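Local structure of polyprenyl synthetase (Nonlabens dokdonensis, 6KD7) at residues V148-E151 and T152-D155; N232-T235 and Y236-K240; T22-A25 and G26-P30; T102-L105 and T106-M110; S311-Q314 and L315-S319. The protein probably catalyses magnesium-dependent prenyl transfer to build geranylgeranyl pyrophosphate, as an all-helical member of the FPP/GGPP synthase family. All coordinates share one frame; numbering follows the deposited sequence.

Contact 1 (V148-E151 and T152-D155)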
loop_
_atom_site.group_PDB
_atom_site.type_symbol
_atom_site.label_atom_id
_atom_site.label_comp_id
_atom_site.label_asym_id
_atom_site.label_seq_id
_atom_site.Cartn_x
_atom_site.Cartn_y
_atom_site.Cartn_z
ATOM N N VAL A 148 -7.092 5.465 -25.199
ATOM C CA VAL A 148 -6.009 5.329 -24.181
ATOM C C VAL A 148 -4.823 6.177 -24.646
ATOM O O VAL A 148 -4.323 6.924 -23.826
ATOM C CB VAL A 148 -5.597 3.860 -23.950
ATOM C CG1 VAL A 148 -4.312 3.734 -23.129
ATOM C CG2 VAL A 148 -6.720 3.123 -23.274
ATOM N N ASP A 149 -4.414 6.047 -25.908
ATOM C CA ASP A 149 -3.260 6.804 -26.443
ATOM C C ASP A 149 -3.522 8.314 -26.282
ATOM O O ASP A 149 -2.564 9.059 -26.010
ATOM C CB ASP A 149 -2.956 6.420 -27.884
ATOM C CG ASP A 149 -2.504 4.978 -28.074
ATOM O OD1 ASP A 149 -2.120 4.318 -27.073
ATOM O OD2 ASP A 149 -2.605 4.503 -29.209
ATOM N N PHE A 150 -4.756 8.784 -26.444
ATOM C CA PHE A 150 -5.044 10.234 -26.380
ATOM C C PHE A 150 -4.788 10.779 -24.962
ATOM O O PHE A 150 -4.533 11.982 -24.820
ATOM C CB PHE A 150 -6.496 10.542 -26.761
ATOM C CG PHE A 150 -6.886 10.338 -28.202
ATOM C CD1 PHE A 150 -5.945 10.119 -29.195
ATOM C CD2 PHE A 150 -8.224 10.367 -28.555
ATOM C CE1 PHE A 150 -6.325 9.926 -30.511
ATOM C CE2 PHE A 150 -8.605 10.199 -29.881
ATOM C CZ PHE A 150 -7.655 9.971 -30.853
ATOM N N GLU A 151 -4.816 9.907 -23.964
ATOM C CA GLU A 151 -4.618 10.345 -22.563
ATOM C C GLU A 151 -3.247 11.001 -22.399
ATOM O O GLU A 151 -3.130 11.850 -21.539
ATOM C CB GLU A 151 -4.731 9.177 -21.590
ATOM C CG GLU A 151 -6.118 8.595 -21.491
ATOM C CD GLU A 151 -6.190 7.360 -20.617
ATOM O OE1 GLU A 151 -5.195 7.040 -19.982
ATOM O OE2 GLU A 151 -7.246 6.729 -20.587
ATOM N N THR A 152 -2.233 10.547 -23.128
ATOM C CA THR A 152 -0.864 11.087 -22.937
ATOM C C THR A 152 -0.450 11.950 -24.122
ATOM O O THR A 152 0.736 12.166 -24.293
ATOM C CB THR A 152 0.124 9.959 -22.647
ATOM O OG1 THR A 152 0.054 9.092 -23.770
ATOM C CG2 THR A 152 -0.211 9.208 -21.380
ATOM N N ARG A 153 -1.406 12.391 -24.922
ATOM C CA ARG A 153 -1.066 13.268 -26.060
ATOM C C ARG A 153 -1.588 14.667 -25.754
ATOM O O ARG A 153 -2.681 14.779 -25.214
ATOM C CB ARG A 153 -1.665 12.721 -27.354
ATOM C CG ARG A 153 -0.872 11.566 -27.937
ATOM C CD ARG A 153 -1.404 11.176 -29.293
ATOM N NE ARG A 153 -1.487 12.313 -30.181
ATOM C CZ ARG A 153 -2.224 12.338 -31.273
ATOM N NH1 ARG A 153 -2.943 11.284 -31.608
ATOM N NH2 ARG A 153 -2.248 13.415 -32.025
ATOM N N ASP A 154 -0.803 15.694 -26.050
ATOM C CA ASP A 154 -1.297 17.074 -25.821
ATOM C C ASP A 154 -1.770 17.618 -27.167
ATOM O O ASP A 154 -2.276 18.735 -27.205
ATOM C CB ASP A 154 -0.194 17.956 -25.234
ATOM C CG ASP A 154 0.736 17.218 -24.288
ATOM O OD1 ASP A 154 0.276 16.834 -23.197
ATOM O OD2 ASP A 154 1.910 17.029 -24.654
ATOM N N ASP A 155 -1.682 16.795 -28.208
ATOM C CA ASP A 155 -1.941 17.273 -29.584
ATOM C C ASP A 155 -2.976 16.407 -30.317
ATOM O O ASP A 155 -2.623 15.863 -31.358
ATOM C CB ASP A 155 -0.600 17.193 -30.329
ATOM C CG ASP A 155 0.214 15.923 -30.068
ATOM O OD1 ASP A 155 0.531 15.625 -28.895
ATOM O OD2 ASP A 155 0.567 15.255 -31.046
HETATM O O HOH W 1 -1.629 6.926 -23.099
HETATM O O HOH W 2 0.025 8.346 -26.956
#
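R153 folds back on D149 and F150 across a type I beta turn that runs from F150 to R153, where helix 123-150 gives way to the loop before helix 158-183. The turn is closed by R153 N, which bonds to F150 O at 3.2 Å; T152 N likewise reaches D149 O, at 3.3 Å. In both bonds the donor lies well above the carbonyl plane. The R153 side chain starts close to these carbonyls. Its CB lies near F150 O, and CG comes within 3.6 Å of D149 O, since chi1 of -78° sets CG beside the backbone N. CD passes the same oxygen more loosely. A bend at chi3 then turns the chain so that it runs alongside F150, and NH1 comes to 3.8 Å from F150 CE1, with ring and guanidinium planes 78° apart. NH1 also makes a salt bridge to E160 on helix 158-183, the helix whose E160 and M164 pack on the F150 ring. On the far side of the guanidinium, R153 NH2 forms a salt bridge to D155 OD2 at 3.5 Å, which ties the arginine to the loop that follows. Water joins the two segments as well: one molecule donates to V148 O at 2.8 Å and is hydrogen-bonded to T152 OG1, also at 2.8 Å.

Contact 2 (N232-T235 and Y236-K240)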
loop_
_atom_site.group_PDB
_atom_site.type_symbol
_atom_site.label_atom_id
_atom_site.label_comp_id
_atom_site.label_asym_id
_atom_site.label_seq_id
_atom_site.Cartn_x
_atom_site.Cartn_y
_atom_site.Cartn_z
ATOM N N ASN A 232 -10.096 15.081 -17.325
ATOM C CA ASN A 232 -9.355 15.754 -18.410
ATOM C C ASN A 232 -9.471 14.945 -19.704
ATOM O O ASN A 232 -8.494 14.957 -20.454
ATOM C CB ASN A 232 -7.888 16.005 -18.010
ATOM C CG ASN A 232 -7.801 16.796 -16.725
ATOM O OD1 ASN A 232 -8.453 17.845 -16.582
ATOM N ND2 ASN A 232 -7.066 16.267 -15.765
ATOM N N LYS A 233 -10.640 14.370 -20.012
ATOM C CA LYS A 233 -10.842 13.673 -21.314
ATOM C C LYS A 233 -11.003 14.736 -22.386
ATOM O O LYS A 233 -11.835 15.652 -22.221
ATOM C CB LYS A 233 -12.054 12.753 -21.300
ATOM C CG LYS A 233 -11.866 11.508 -20.457
ATOM C CD LYS A 233 -11.960 10.195 -21.218
ATOM C CE LYS A 233 -12.603 9.106 -20.374
ATOM N NZ LYS A 233 -11.715 8.642 -19.274
ATOM N N LYS A 234 -10.209 14.650 -23.429
ATOM C CA LYS A 234 -10.240 15.650 -24.525
ATOM C C LYS A 234 -11.359 15.245 -25.503
ATOM O O LYS A 234 -11.070 14.533 -26.492
ATOM C CB LYS A 234 -8.835 15.696 -25.140
ATOM C CG LYS A 234 -7.780 16.373 -24.259
ATOM C CD LYS A 234 -6.446 16.599 -24.958
ATOM C CE LYS A 234 -5.695 15.318 -25.248
ATOM N NZ LYS A 234 -5.160 14.742 -23.995
ATOM N N THR A 235 -12.601 15.576 -25.163
ATOM C CA THR A 235 -13.785 15.222 -25.980
ATOM C C THR A 235 -14.056 16.340 -26.983
ATOM O O THR A 235 -13.330 17.346 -26.979
ATOM C CB THR A 235 -15.002 14.949 -25.112
ATOM O OG1 THR A 235 -15.420 16.173 -24.522
ATOM C CG2 THR A 235 -14.772 13.890 -24.060
ATOM N N TYR A 236 -15.067 16.162 -27.823
ATOM C CA TYR A 236 -15.333 17.129 -28.914
ATOM C C TYR A 236 -15.563 18.507 -28.301
ATOM O O TYR A 236 -15.090 19.483 -28.850
ATOM C CB TYR A 236 -16.536 16.674 -29.740
ATOM C CG TYR A 236 -16.698 17.381 -31.058
ATOM C CD1 TYR A 236 -16.063 16.922 -32.196
ATOM C CD2 TYR A 236 -17.489 18.506 -31.167
ATOM C CE1 TYR A 236 -16.203 17.566 -33.410
ATOM C CE2 TYR A 236 -17.650 19.157 -32.374
ATOM C CZ TYR A 236 -17.001 18.687 -33.497
ATOM O OH TYR A 236 -17.158 19.337 -34.677
ATOM N N LEU A 237 -16.221 18.534 -27.151
ATOM C CA LEU A 237 -16.545 19.787 -26.437
ATOM C C LEU A 237 -15.237 20.520 -26.104
ATOM O O LEU A 237 -15.141 21.691 -26.427
ATOM C CB LEU A 237 -17.267 19.325 -25.171
ATOM C CG LEU A 237 -18.162 20.322 -24.454
ATOM C CD1 LEU A 237 -18.971 21.138 -25.438
ATOM C CD2 LEU A 237 -19.066 19.595 -23.483
ATOM N N TYR A 238 -14.243 19.830 -25.549
ATOM C CA TYR A 238 -12.942 20.474 -25.227
ATOM C C TYR A 238 -12.154 20.835 -26.490
ATOM O O TYR A 238 -11.666 21.947 -26.573
ATOM C CB TYR A 238 -12.095 19.564 -24.340
ATOM C CG TYR A 238 -10.665 19.998 -24.152
ATOM C CD1 TYR A 238 -9.672 19.565 -25.006
ATOM C CD2 TYR A 238 -10.299 20.829 -23.109
ATOM C CE1 TYR A 238 -8.354 19.946 -24.837
ATOM C CE2 TYR A 238 -8.989 21.224 -22.926
ATOM C CZ TYR A 238 -8.012 20.780 -23.795
ATOM O OH TYR A 238 -6.719 21.155 -23.634
ATOM N N LEU A 239 -12.113 19.931 -27.464
ATOM C CA LEU A 239 -11.303 20.130 -28.692
ATOM C C LEU A 239 -11.773 21.375 -29.449
ATOM O O LEU A 239 -10.932 22.073 -29.975
ATOM C CB LEU A 239 -11.388 18.870 -29.557
ATOM C CG LEU A 239 -10.684 17.639 -28.993
ATOM C CD1 LEU A 239 -10.907 16.436 -29.885
ATOM C CD2 LEU A 239 -9.202 17.894 -28.821
ATOM N N LYS A 240 -13.074 21.632 -29.480
ATOM C CA LYS A 240 -13.654 22.798 -30.195
ATOM C C LYS A 240 -13.444 24.060 -29.346
ATOM O O LYS A 240 -13.115 25.095 -29.912
ATOM C CB LYS A 240 -15.143 22.583 -30.484
ATOM C CG LYS A 240 -15.462 21.473 -31.465
ATOM C CD LYS A 240 -14.743 21.588 -32.791
ATOM C CE LYS A 240 -15.361 22.614 -33.712
ATOM N NZ LYS A 240 -14.524 22.742 -34.927
#
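T235 occupies the N-cap position of helix 236-241 and, with K234, makes nearly all the contact with the first turn of that helix. Among the polar interactions, the bond from L239 N to T235 O stands out: it measures 2.9 Å, with an N-H...O angle of 168° and the donor almost in line with the carbonyl. Just before the cap, K234 is the centre of an inverse gamma turn, closed by a weak bond from T235 N to K233 O. The first amide of the helix, Y236 N, is held by OD2 of D210, which belongs to the second aspartate-rich motif of the family.

Side-chain contacts are mostly van der Waals. K234 and Y238 run side by side in the same direction, and the aliphatic part of the lysine lies along one flank of the ring: K234 CG is 3.7 Å and CD 3.9 Å from Y238 CE1, while CB is 4.0 Å from CD1. Y238 CG lies anti to its own backbone N (chi1 170°), which brings the ring alongside the lysine; F255 stacks on the same ring. The K234 chain bends at its last two torsions, carrying NZ to hydrogen bonds with the carbonyls of F150 and R153. L239 lies close to the T235 carbonyl, its CG 3.3 Å from T235 O. T235 places its hydroxyl on the helix side of the cap (chi1 69°), where OG1 touches L237 CB at 3.7 Å.

Contact 3 (T22-A25 and G26-P30)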
loop_
_atom_site.group_PDB
_atom_site.type_symbol
_atom_site.label_atom_id
_atom_site.label_comp_id
_atom_site.label_asym_id
_atom_site.label_seq_id
_atom_site.Cartn_x
_atom_site.Cartn_y
_atom_site.Cartn_z
ATOM N N THR A 22 -25.359 -22.075 -16.830
ATOM C CA THR A 22 -25.340 -21.704 -15.394
ATOM C C THR A 22 -24.127 -22.279 -14.654
ATOM O O THR A 22 -23.765 -21.714 -13.636
ATOM C CB THR A 22 -26.647 -22.099 -14.705
ATOM O OG1 THR A 22 -26.711 -23.519 -14.744
ATOM C CG2 THR A 22 -27.860 -21.513 -15.383
ATOM N N GLU A 23 -23.547 -23.372 -15.142
ATOM C CA GLU A 23 -22.427 -24.024 -14.414
ATOM C C GLU A 23 -21.155 -24.025 -15.264
ATOM O O GLU A 23 -21.262 -24.374 -16.427
ATOM C CB GLU A 23 -22.826 -25.431 -13.983
ATOM C CG GLU A 23 -23.813 -25.444 -12.841
ATOM C CD GLU A 23 -24.436 -26.806 -12.599
ATOM O OE1 GLU A 23 -25.063 -26.988 -11.541
ATOM O OE2 GLU A 23 -24.295 -27.680 -13.473
ATOM N N PRO A 24 -19.961 -23.691 -14.723
ATOM C CA PRO A 24 -19.775 -23.295 -13.322
ATOM C C PRO A 24 -20.252 -21.870 -13.003
ATOM O O PRO A 24 -20.015 -20.999 -13.776
ATOM C CB PRO A 24 -18.266 -23.428 -13.113
ATOM C CG PRO A 24 -17.699 -23.116 -14.459
ATOM C CD PRO A 24 -18.698 -23.674 -15.443
ATOM N N ALA A 25 -20.848 -21.697 -11.829
ATOM C CA ALA A 25 -21.452 -20.418 -11.403
ATOM C C ALA A 25 -20.408 -19.302 -11.400
ATOM O O ALA A 25 -20.760 -18.214 -11.797
ATOM C CB ALA A 25 -22.080 -20.588 -10.048
ATOM N N GLY A 26 -19.177 -19.595 -10.985
ATOM C CA GLY A 26 -18.091 -18.588 -10.952
ATOM C C GLY A 26 -17.834 -17.950 -12.314
ATOM O O GLY A 26 -17.289 -16.803 -12.388
ATOM N N LEU A 27 -18.160 -18.673 -13.386
ATOM C CA LEU A 27 -18.017 -18.126 -14.747
ATOM C C LEU A 27 -19.316 -17.435 -15.200
ATOM O O LEU A 27 -19.233 -16.346 -15.815
ATOM C CB LEU A 27 -17.663 -19.287 -15.670
ATOM C CG LEU A 27 -17.373 -18.837 -17.086
ATOM C CD1 LEU A 27 -16.114 -17.967 -17.105
ATOM C CD2 LEU A 27 -17.225 -20.040 -18.018
ATOM N N TYR A 28 -20.480 -18.071 -15.017
ATOM C CA TYR A 28 -21.729 -17.655 -15.723
ATOM C C TYR A 28 -22.602 -16.745 -14.843
ATOM O O TYR A 28 -23.313 -15.909 -15.436
ATOM C CB TYR A 28 -22.497 -18.873 -16.243
ATOM C CG TYR A 28 -21.788 -19.616 -17.350
ATOM C CD1 TYR A 28 -21.584 -19.030 -18.594
ATOM C CD2 TYR A 28 -21.344 -20.917 -17.176
ATOM C CE1 TYR A 28 -20.970 -19.711 -19.635
ATOM C CE2 TYR A 28 -20.712 -21.603 -18.210
ATOM C CZ TYR A 28 -20.557 -21.013 -19.446
ATOM O OH TYR A 28 -19.910 -21.689 -20.433
ATOM N N ASP A 29 -22.502 -16.793 -13.512
ATOM C CA ASP A 29 -23.326 -15.886 -12.650
ATOM C C ASP A 29 -23.145 -14.431 -13.073
ATOM O O ASP A 29 -24.120 -13.722 -13.279
ATOM C CB ASP A 29 -22.965 -15.947 -11.167
ATOM C CG ASP A 29 -23.497 -17.152 -10.433
ATOM O OD1 ASP A 29 -24.299 -17.928 -11.039
ATOM O OD2 ASP A 29 -23.083 -17.305 -9.253
ATOM N N PRO A 30 -21.903 -13.948 -13.326
ATOM C CA PRO A 30 -21.714 -12.586 -13.771
ATOM C C PRO A 30 -22.296 -12.304 -15.153
ATOM O O PRO A 30 -22.569 -11.147 -15.443
ATOM C CB PRO A 30 -20.191 -12.368 -13.736
ATOM C CG PRO A 30 -19.647 -13.508 -12.951
ATOM C CD PRO A 30 -20.620 -14.651 -13.201
HETATM O O HOH W 3 -24.999 -19.021 -13.556
#
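P24 O is gripped by two amides of the following turn, L27 N at 3.0 Å and Y28 N at 3.2 Å. The two donors use the oxygen differently: Y28 N lies in the carbonyl plane, with a C=O...N angle of 153°, whereas L27 N stands above it, 47° out. Beside this pair, D29 N bonds to A25 O at 2.8 Å. P24, preceded by a cis peptide bond, is thus the N-cap of helix 25-35, and its ring rests on the turn that its carbonyl holds. P24 CG packs against L27 CB at 4.0 Å, and CD meets the rim of the Y28 ring. With chi1 at -67°, Y28 turns back toward the loop, and its CE2 edge faces E23 O at 3.3 Å, near the ring plane. One face of the same ring carries L27 CD2, 3.7 Å above the plane and offset toward the rim. The phenol reaches the second subunit: Y28 OH bonds to E142 of that subunit, while P24 packs on its Q145. On another side of the turn a water bridges loop and helix, donating to T22 O at 3.0 Å and to D29 OD1. The D29 carboxylate also lies beside the A25 methyl. One residue further, the nitrogen of P30 has no hydrogen to offer the preceding turn, and the helix kinks there.

Contact 4 (T102-L105 and T106-M110)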
loop_
_atom_site.group_PDB
_atom_site.type_symbol
_atom_site.label_atom_id
_atom_site.label_comp_id
_atom_site.label_asym_id
_atom_site.label_seq_id
_atom_site.Cartn_x
_atom_site.Cartn_y
_atom_site.Cartn_z
ATOM N N THR A 102 -12.430 -12.576 -12.374
ATOM C CA THR A 102 -13.790 -12.952 -12.789
ATOM C C THR A 102 -14.170 -12.057 -13.952
ATOM O O THR A 102 -14.726 -12.530 -14.921
ATOM C CB THR A 102 -14.773 -12.876 -11.619
ATOM O OG1 THR A 102 -14.359 -13.832 -10.636
ATOM C CG2 THR A 102 -16.191 -13.120 -12.062
ATOM N N GLY A 103 -13.948 -10.774 -13.828
ATOM C CA GLY A 103 -14.284 -9.868 -14.936
ATOM C C GLY A 103 -13.534 -10.262 -16.207
ATOM O O GLY A 103 -14.120 -10.170 -17.293
ATOM N N ILE A 104 -12.256 -10.620 -16.104
ATOM C CA ILE A 104 -11.425 -10.905 -17.310
ATOM C C ILE A 104 -12.004 -12.172 -17.959
ATOM O O ILE A 104 -12.436 -12.128 -19.094
ATOM C CB ILE A 104 -9.939 -11.053 -16.962
ATOM C CG1 ILE A 104 -9.348 -9.696 -16.532
ATOM C CG2 ILE A 104 -9.199 -11.662 -18.154
ATOM C CD1 ILE A 104 -7.941 -9.816 -15.972
ATOM N N LEU A 105 -12.139 -13.226 -17.195
ATOM C CA LEU A 105 -12.499 -14.563 -17.711
ATOM C C LEU A 105 -13.959 -14.575 -18.159
ATOM O O LEU A 105 -14.223 -15.115 -19.248
ATOM C CB LEU A 105 -12.272 -15.592 -16.610
ATOM C CG LEU A 105 -12.563 -17.022 -17.032
ATOM C CD1 LEU A 105 -11.598 -17.429 -18.156
ATOM C CD2 LEU A 105 -12.410 -17.944 -15.851
ATOM N N THR A 106 -14.888 -14.029 -17.358
ATOM C CA THR A 106 -16.315 -13.997 -17.756
ATOM C C THR A 106 -16.448 -13.173 -19.027
ATOM O O THR A 106 -17.261 -13.536 -19.896
ATOM C CB THR A 106 -17.210 -13.501 -16.623
ATOM O OG1 THR A 106 -17.099 -14.543 -15.656
ATOM C CG2 THR A 106 -18.636 -13.328 -17.046
ATOM N N GLY A 107 -15.731 -12.071 -19.153
ATOM C CA GLY A 107 -15.872 -11.273 -20.385
ATOM C C GLY A 107 -15.425 -12.096 -21.607
ATOM O O GLY A 107 -16.047 -12.005 -22.697
ATOM N N ASP A 108 -14.320 -12.837 -21.459
ATOM C CA ASP A 108 -13.800 -13.729 -22.521
ATOM C C ASP A 108 -14.915 -14.723 -22.896
ATOM O O ASP A 108 -15.176 -14.860 -24.079
ATOM C CB ASP A 108 -12.537 -14.447 -22.074
ATOM C CG ASP A 108 -11.305 -13.569 -21.886
ATOM O OD1 ASP A 108 -11.329 -12.358 -22.319
ATOM O OD2 ASP A 108 -10.290 -14.129 -21.291
ATOM N N ALA A 109 -15.565 -15.351 -21.918
ATOM C CA ALA A 109 -16.621 -16.363 -22.136
ATOM C C ALA A 109 -17.785 -15.684 -22.883
ATOM O O ALA A 109 -18.317 -16.299 -23.823
ATOM C CB ALA A 109 -17.053 -17.025 -20.879
ATOM N N MET A 110 -18.078 -14.421 -22.601
ATOM C CA MET A 110 -19.227 -13.734 -23.231
ATOM C C MET A 110 -18.891 -13.480 -24.696
ATOM O O MET A 110 -19.808 -13.631 -25.529
ATOM C CB MET A 110 -19.603 -12.431 -22.509
ATOM C CG MET A 110 -20.252 -12.709 -21.148
ATOM S SD MET A 110 -20.689 -11.168 -20.300
ATOM C CE MET A 110 -22.000 -10.656 -21.397
#
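I104 and D108 stand side by side on helix 100-116, one turn apart and pointing the same way, with I104 CG2 4.1 Å from D108 OD2. Chi1 of -68° sets the D108 carboxylate beside its own backbone N, which folds it over the preceding turn: D108 CG is 3.3 Å from I104 O, and OD1 is 3.4 Å from that oxygen, an approach of two acceptors. The amide of the same residue bonds to this oxygen, D108 N to I104 O at 3.1 Å in the carbonyl plane. On another flank T102 and T106 form a similar pair, also directed alike, with T102 CG2 4.0 Å from T106 OG1. T106 N bonds to T102 O at 2.9 Å, and A109 N to L105 O at 3.0 Å; these regular helical bonds fix the spacing of the side chains.

The next shell holds both polar ends. T106 OG1 bonds to L27 O of helix 25-35, so its hydroxyl joins two helices of the all-alpha prenyl synthase fold. D108 OD1 is hydrogen-bonded to H78 NE2 of helix 58-82 and lies close to OD1 of D108 from the second subunit, while OD2 bonds a glycerol probably left from crystallisation. Two buried carboxylates facing each other across the interface would probably repel if both were ionised; a raised pKa for this pair is therefore plausible, with H78 perhaps offsetting some of the charge.

Contact 5 (S311-Q314 and L315-S319)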
loop_
_atom_site.group_PDB
_atom_site.type_symbol
_atom_site.label_atom_id
_atom_site.label_comp_id
_atom_site.label_asym_id
_atom_site.label_seq_id
_atom_site.Cartn_x
_atom_site.Cartn_y
_atom_site.Cartn_z
ATOM N N SER A 311 -41.472 2.733 -43.053
ATOM C CA SER A 311 -40.247 2.243 -42.384
ATOM C C SER A 311 -39.312 3.446 -42.229
ATOM O O SER A 311 -38.854 3.666 -41.146
ATOM C CB SER A 311 -39.652 1.097 -43.135
ATOM O OG SER A 311 -40.417 -0.074 -42.904
ATOM N N LYS A 312 -39.185 4.275 -43.244
ATOM C CA LYS A 312 -38.395 5.513 -43.176
ATOM C C LYS A 312 -38.931 6.518 -42.143
ATOM O O LYS A 312 -38.109 7.284 -41.581
ATOM C CB LYS A 312 -38.413 6.164 -44.544
ATOM C CG LYS A 312 -37.764 5.282 -45.592
ATOM C CD LYS A 312 -37.496 6.038 -46.883
ATOM C CE LYS A 312 -37.029 5.103 -47.973
ATOM N NZ LYS A 312 -36.737 5.879 -49.185
ATOM N N LYS A 313 -40.254 6.619 -42.025
ATOM C CA LYS A 313 -40.892 7.525 -41.040
ATOM C C LYS A 313 -40.609 7.008 -39.631
ATOM O O LYS A 313 -40.235 7.801 -38.780
ATOM C CB LYS A 313 -42.403 7.585 -41.262
ATOM C CG LYS A 313 -43.131 8.613 -40.410
ATOM C CD LYS A 313 -44.438 8.125 -39.833
ATOM C CE LYS A 313 -45.209 9.228 -39.141
ATOM N NZ LYS A 313 -46.528 8.769 -38.646
ATOM N N GLN A 314 -40.759 5.705 -39.426
ATOM C CA GLN A 314 -40.505 5.082 -38.108
ATOM C C GLN A 314 -39.026 5.319 -37.757
ATOM O O GLN A 314 -38.754 5.807 -36.662
ATOM C CB GLN A 314 -40.933 3.623 -38.098
ATOM C CG GLN A 314 -42.440 3.499 -37.903
ATOM C CD GLN A 314 -42.980 2.122 -38.198
ATOM O OE1 GLN A 314 -42.425 1.112 -37.763
ATOM N NE2 GLN A 314 -44.083 2.082 -38.936
ATOM N N LEU A 315 -38.117 5.071 -38.692
ATOM C CA LEU A 315 -36.663 5.165 -38.444
ATOM C C LEU A 315 -36.314 6.630 -38.216
ATOM O O LEU A 315 -35.399 6.880 -37.436
ATOM C CB LEU A 315 -35.899 4.636 -39.649
ATOM C CG LEU A 315 -34.631 3.856 -39.361
ATOM C CD1 LEU A 315 -34.880 2.772 -38.323
ATOM C CD2 LEU A 315 -34.103 3.250 -40.667
ATOM N N THR A 316 -36.976 7.542 -38.928
ATOM C CA THR A 316 -36.661 8.984 -38.866
ATOM C C THR A 316 -37.052 9.478 -37.470
ATOM O O THR A 316 -36.253 10.188 -36.853
ATOM C CB THR A 316 -37.333 9.794 -39.975
ATOM O OG1 THR A 316 -36.692 9.514 -41.213
ATOM C CG2 THR A 316 -37.221 11.289 -39.755
ATOM N N ASP A 317 -38.210 9.053 -36.998
ATOM C CA ASP A 317 -38.739 9.391 -35.662
ATOM C C ASP A 317 -37.852 8.765 -34.598
ATOM O O ASP A 317 -37.685 9.382 -33.549
ATOM C CB ASP A 317 -40.167 8.876 -35.444
ATOM C CG ASP A 317 -41.194 9.693 -36.228
ATOM O OD1 ASP A 317 -40.798 10.805 -36.751
ATOM O OD2 ASP A 317 -42.379 9.211 -36.345
ATOM N N PHE A 318 -37.423 7.526 -34.789
ATOM C CA PHE A 318 -36.584 6.833 -33.781
ATOM C C PHE A 318 -35.254 7.601 -33.621
ATOM O O PHE A 318 -34.841 7.849 -32.513
ATOM C CB PHE A 318 -36.398 5.378 -34.164
ATOM C CG PHE A 318 -35.230 4.730 -33.482
ATOM C CD1 PHE A 318 -33.967 4.826 -34.029
ATOM C CD2 PHE A 318 -35.408 4.009 -32.319
ATOM C CE1 PHE A 318 -32.900 4.205 -33.418
ATOM C CE2 PHE A 318 -34.326 3.429 -31.688
ATOM C CZ PHE A 318 -33.081 3.529 -32.245
ATOM N N SER A 319 -34.683 8.054 -34.722
ATOM C CA SER A 319 -33.417 8.797 -34.785
ATOM C C SER A 319 -33.594 10.124 -34.053
ATOM O O SER A 319 -32.705 10.500 -33.278
ATOM C CB SER A 319 -32.972 9.010 -36.202
ATOM O OG SER A 319 -32.734 7.770 -36.836
#
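S311-Q314 and L315-S319 touch as successive turns of helix 309-322, joined by main-chain bonds four residues apart. L315 N reaches S311 O at 2.9 Å with an N-H...O angle of 159°, D317 N reaches K313 O at 3.0 Å, and F318 N binds Q314 O. The bond from T316 N to K312 O is just as short, 2.9 Å, but less straight, at 136°, and that oxygen has a second donor. T316 OG1 gives its hydrogen to K312 O at 2.7 Å and arrives from the opposite face of the carbonyl plane. Chi1 of -72° places this hydroxyl anti to the carbonyl carbon of its own residue, back toward the previous turn. Such a side-chain bond to the carbonyl four residues earlier is a common way for threonine and serine to satisfy their hydroxyls inside a helix. S319 repeats it one turn on, its OG donating to L315 O at 2.9 Å and its N approaching from the other face; Y197 OH is a further partner of that hydroxyl.

K313 and D317 carry the solvent-facing side of the contact. The lysine chain passes across the aspartate with its CE 4.0 Å from D317 OD2, but NZ remains 4.8 Å from that oxygen, so any attraction between the charges acts at a distance. Elsewhere on the helix L315 lies against M49 and M53 of helix 42-54, and F318 packs on L42 and L46 of the same helix.

Contacts 1 and 2 meet directly, their centres 12 Å apart, and the K234 side chain of contact 2 joins loop 232-235 to the end of helix 123-150. Both are near the metal site, the side chains of K233 and F150 lying about 6 and 10 Å from a bound magnesium ion. Contacts 3 and 4 form a second pair, with centres 10 Å apart; P30 CG packs on T102 CG2 at 3.6 Å, and both contacts touch the second subunit. Contact 5 stands alone, its centre 31 Å or more from the others, but the F318 side chain lies about 10 Å from the bound pyrophosphate.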